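Local coordinates for protein thioesterase PA1618 (Pseudomonas aeruginosa, PDB 4QD8) that is a hotdog-fold thioesterase of the PaaI family that binds the coenzyme A analogue phenacyl-CoA and probably hydrolyses acyl-CoA thioesters, at residues A[12-15]-A[16-19]; A[107-111]-A[112-116]. All coordinates share one frame; numbering follows the deposited sequence.

Interaction 1 (A[12-15]-A[16-19]); sequences QLNA and SQKN
Ser16 folds its hydroxyl back onto the carbonyl of Leu13. Here the C-terminal end of helix 10-15 in this hotdog-fold thioesterase unwinds into a type I beta turn from Ala15 to Lys18, and the end lies against helix 56-72. The chi1 of 69° sets OG between the backbone N and the carbonyl carbon of Ser16, and from there it reaches back along the helix. Ser16 OG donates to Leu13 O at 2.7 Å, tilted by 32° from the carbonyl plane. The backbone of the same residue bonds in the same direction, with Ser16 N making an i to i+4 bond to Gln12 O at 2.8 Å. A second, weak bond runs from Ser16 N to Leu13 O.

Asn14 and Gln17 lie side by side and point the same way. Their amide planes are turned 44° against each other. The amides do not bond to each other. Instead Asn14 OD1 accepts from the backbone N of Phe29, and Gln17 NE2 donates to Ile27 O. The two side chains thus tie the helix end to the start of strand 28-32 and the residue just before it. The aliphatic part of Gln17 also packs near the helix, with its CG 3.6 Å from Leu13 O. Leu13 is buried against Met69 of helix 56-72 and Phe29, and Ser16 also touches Met69.

Past Ser16 the bonding shifts to the tighter i to i+3 step. Gln17 N donates to Asn14 O at 3.1 Å. Lys18 N closes the turn on Ala15 O at 3.3 Å. Asn14 O has a further donor, a water whose O lies 2.7 Å from Asn14 O. The same water accepts from Gln17 NE2 at 3.3 Å.

Interaction 2 (A[107-111]-A[112-116]); sequences IHLGR and TTHVW
A methyl of Leu109 lies over one face of the His114 imidazole, in a CH-pi contact across an antiparallel beta hairpin. Leu109 CD2 is 3.7 Å from the ring centroid and 18° off the ring normal. The two side chains come from a non-hydrogen-bonded pair. With chi1 -60°, CG of the leucine sits beside its backbone N, and CD2 lies over the imidazole. Leu109 CD2 also reaches Trp116 CZ2 at 3.9 Å, obliquely to the indole.

Polar atoms lie at the edge of the His114 ring: Gly110 O and a water. The water joins the two groups. It donates to Gly110 O and is 2.9 Å from His114 NE2. The other ring nitrogen, ND1, is hydrogen-bonded to Ser71 OG, which also bonds Trp116 NE1. One serine hydroxyl thereby helps fix both rings, while Leu109 packs against each.

The backbone sets these groups in register. Val115 N donates to His108 O at 2.8 Å. Gly110 N bonds Thr113 O at 2.9 Å. Ile107 and His108 both face Val115, a classic beta bulge. Val115 O accepts from Ile107 N at 2.8 Å and from His108 N at 3.3 Å, the latter on a lone pair. Beside the bulge, Ile107 CB meets Val115 CG1 at 4.0 Å. Ile107, His108 and Val115 also pack on a second subunit, through its Arg119, Leu92 and Asn90, and Thr113 touches Leu85 of a third.

The chain turns a corner at Ile107, between strand 99-106 and the short strand 108-109. In the hotdog sheet, strand 113-121 pairs with both of these and, along its other edge, with strand 127-139, where Met135 and Val137 pack on His114. Through His114 and Trp116 it is bonded to Ser71 of helix 56-72.

The two contacts are both local, yet they serve different parts of the fold. Interaction 1 closes a short N-terminal helix, and interaction 2 is a hairpin of the antiparallel sheet. Their centres lie 24 Å apart and they do not touch. Each mixes buried and exposed residues, with Leu13 and Gln17 buried in the first and His114, Val115 and Trp116 in the second. Interaction 1 rests on hydrogen bonds to the last carbonyls of a helix. Interaction 2 combines strand pairing with packing of an aliphatic group on aromatic rings. Both reach helix 56-72, at Met69 and Ser71 respectively. Residues 107-116 also meet neighbouring subunits.

Interaction 1 (A[12-15]-A[16-19])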
# COMPACT_ATOMS: atom_id res chain seq x y z
N GLN A 12 5.18 -22.67 -21.83
CA GLN A 12 6.39 -21.87 -21.73
C GLN A 12 6.41 -21.12 -20.41
O GLN A 12 7.45 -21.03 -19.74
CB GLN A 12 6.47 -20.87 -22.88
CG GLN A 12 6.69 -21.45 -24.26
CD GLN A 12 6.56 -20.40 -25.35
OE1 GLN A 12 5.66 -19.56 -25.32
NE2 GLN A 12 7.47 -20.43 -26.33
N LEU A 13 5.26 -20.56 -20.04
CA LEU A 13 5.17 -19.81 -18.78
C LEU A 13 5.54 -20.73 -17.63
O LEU A 13 6.37 -20.39 -16.78
CB LEU A 13 3.78 -19.21 -18.57
CG LEU A 13 3.26 -18.25 -19.66
CD1 LEU A 13 1.93 -17.66 -19.24
CD2 LEU A 13 4.25 -17.16 -19.93
N ASN A 14 4.94 -21.92 -17.61
CA ASN A 14 5.26 -22.89 -16.58
C ASN A 14 6.69 -23.39 -16.65
O ASN A 14 7.39 -23.43 -15.64
CB ASN A 14 4.27 -24.06 -16.61
CG ASN A 14 2.91 -23.67 -16.07
OD1 ASN A 14 2.82 -22.96 -15.07
ND2 ASN A 14 1.85 -24.10 -16.73
N ALA A 15 7.13 -23.78 -17.85
CA ALA A 15 8.50 -24.24 -18.02
C ALA A 15 9.53 -23.19 -17.59
O ALA A 15 10.59 -23.53 -17.07
CB ALA A 15 8.74 -24.67 -19.48
N SER A 16 9.21 -21.91 -17.79
CA SER A 16 10.18 -20.85 -17.50
C SER A 16 10.48 -20.70 -16.01
O SER A 16 11.47 -20.08 -15.63
CB SER A 16 9.73 -19.51 -18.10
OG SER A 16 8.59 -19.00 -17.45
N GLN A 17 9.64 -21.30 -15.16
CA GLN A 17 9.80 -21.18 -13.72
C GLN A 17 10.81 -22.14 -13.12
O GLN A 17 11.06 -22.12 -11.92
CB GLN A 17 8.47 -21.41 -13.01
CG GLN A 17 7.41 -20.42 -13.34
CD GLN A 17 6.20 -20.61 -12.47
OE1 GLN A 17 5.84 -19.73 -11.69
NE2 GLN A 17 5.58 -21.78 -12.57
N LYS A 18 11.38 -23.01 -13.95
CA LYS A 18 12.33 -23.99 -13.47
C LYS A 18 13.47 -23.32 -12.71
O LYS A 18 13.95 -22.27 -13.13
CB LYS A 18 12.89 -24.79 -14.65
CG LYS A 18 13.81 -25.93 -14.26
CD LYS A 18 14.53 -26.44 -15.50
CE LYS A 18 15.31 -27.70 -15.21
NZ LYS A 18 16.05 -28.15 -16.42
N ASN A 19 13.85 -23.90 -11.58
CA ASN A 19 14.89 -23.35 -10.71
C ASN A 19 14.58 -21.96 -10.17
O ASN A 19 15.49 -21.15 -9.98
CB ASN A 19 16.25 -23.31 -11.42
CG ASN A 19 16.72 -24.68 -11.86
OD1 ASN A 19 16.42 -25.69 -11.24
ND2 ASN A 19 17.49 -24.71 -12.95
O HOH W 1 6.52 -24.80 -13.44

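Interaction 2 (A[107-111]-A[112-116])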
# COMPACT_ATOMS: atom_id res chain seq x y z
N ILE A 107 -4.76 -2.54 -14.90
CA ILE A 107 -5.38 -1.26 -14.55
C ILE A 107 -4.80 -0.20 -15.47
O ILE A 107 -5.51 0.68 -15.97
CB ILE A 107 -5.07 -0.87 -13.09
CG1 ILE A 107 -5.72 -1.89 -12.15
CG2 ILE A 107 -5.57 0.55 -12.78
CD1 ILE A 107 -7.23 -1.98 -12.31
N HIS A 108 -3.50 -0.28 -15.70
CA HIS A 108 -2.83 0.71 -16.53
C HIS A 108 -1.50 0.19 -17.04
O HIS A 108 -0.65 -0.24 -16.27
CB HIS A 108 -2.63 2.02 -15.75
CG HIS A 108 -1.80 3.05 -16.46
ND1 HIS A 108 -2.14 3.56 -17.70
CD2 HIS A 108 -0.65 3.67 -16.10
CE1 HIS A 108 -1.23 4.44 -18.07
NE2 HIS A 108 -0.32 4.53 -17.12
N LEU A 109 -1.32 0.22 -18.37
CA LEU A 109 -0.03 -0.11 -18.95
C LEU A 109 0.58 1.15 -19.53
O LEU A 109 0.27 1.51 -20.67
CB LEU A 109 -0.20 -1.15 -20.05
CG LEU A 109 -0.80 -2.49 -19.63
CD1 LEU A 109 -0.74 -3.43 -20.81
CD2 LEU A 109 -0.05 -3.07 -18.45
N GLY A 110 1.43 1.82 -18.76
CA GLY A 110 2.05 3.05 -19.19
C GLY A 110 3.36 2.72 -19.87
O GLY A 110 3.71 1.54 -20.03
N ARG A 111 4.10 3.75 -20.29
CA ARG A 111 5.40 3.49 -20.89
C ARG A 111 6.47 3.05 -19.90
O ARG A 111 7.37 2.30 -20.27
CB ARG A 111 5.88 4.72 -21.66
CG ARG A 111 5.04 5.03 -22.86
CD ARG A 111 5.76 6.03 -23.75
NE ARG A 111 5.85 7.35 -23.12
CZ ARG A 111 6.58 8.35 -23.60
NH1 ARG A 111 7.29 8.18 -24.71
NH2 ARG A 111 6.60 9.52 -22.98
N THR A 112 6.40 3.52 -18.65
CA THR A 112 7.46 3.24 -17.69
C THR A 112 6.98 2.42 -16.48
O THR A 112 7.80 1.87 -15.75
CB THR A 112 8.13 4.52 -17.18
OG1 THR A 112 7.17 5.34 -16.53
CG2 THR A 112 8.76 5.29 -18.33
N THR A 113 5.67 2.36 -16.29
CA THR A 113 5.10 1.54 -15.21
C THR A 113 3.87 0.79 -15.68
O THR A 113 3.16 1.24 -16.57
CB THR A 113 4.69 2.39 -13.98
OG1 THR A 113 3.68 3.33 -14.38
CG2 THR A 113 5.88 3.11 -13.38
N HIS A 114 3.61 -0.36 -15.06
CA HIS A 114 2.39 -1.11 -15.30
C HIS A 114 1.74 -1.29 -13.95
O HIS A 114 2.44 -1.47 -12.95
CB HIS A 114 2.68 -2.51 -15.83
CG HIS A 114 3.20 -2.55 -17.23
ND1 HIS A 114 3.63 -3.72 -17.82
CD2 HIS A 114 3.36 -1.58 -18.16
CE1 HIS A 114 4.02 -3.46 -19.06
NE2 HIS A 114 3.88 -2.17 -19.28
N VAL A 115 0.42 -1.25 -13.92
CA VAL A 115 -0.32 -1.52 -12.68
C VAL A 115 -1.31 -2.66 -12.94
O VAL A 115 -2.12 -2.59 -13.87
CB VAL A 115 -1.04 -0.26 -12.17
CG1 VAL A 115 -1.76 -0.55 -10.83
CG2 VAL A 115 -0.07 0.90 -11.98
N TRP A 116 -1.23 -3.71 -12.12
CA TRP A 116 -2.07 -4.90 -12.24
C TRP A 116 -2.98 -5.06 -11.02
O TRP A 116 -2.54 -4.82 -9.89
CB TRP A 116 -1.19 -6.16 -12.36
CG TRP A 116 -0.38 -6.19 -13.62
CD1 TRP A 116 0.93 -5.83 -13.77
CD2 TRP A 116 -0.86 -6.56 -14.92
NE1 TRP A 116 1.30 -5.97 -15.10
CE2 TRP A 116 0.22 -6.42 -15.82
CE3 TRP A 116 -2.09 -7.00 -15.41
CZ2 TRP A 116 0.10 -6.71 -17.19
CZ3 TRP A 116 -2.21 -7.29 -16.78
CH2 TRP A 116 -1.11 -7.14 -17.65
O HOH W 2 4.65 -0.66 -21.63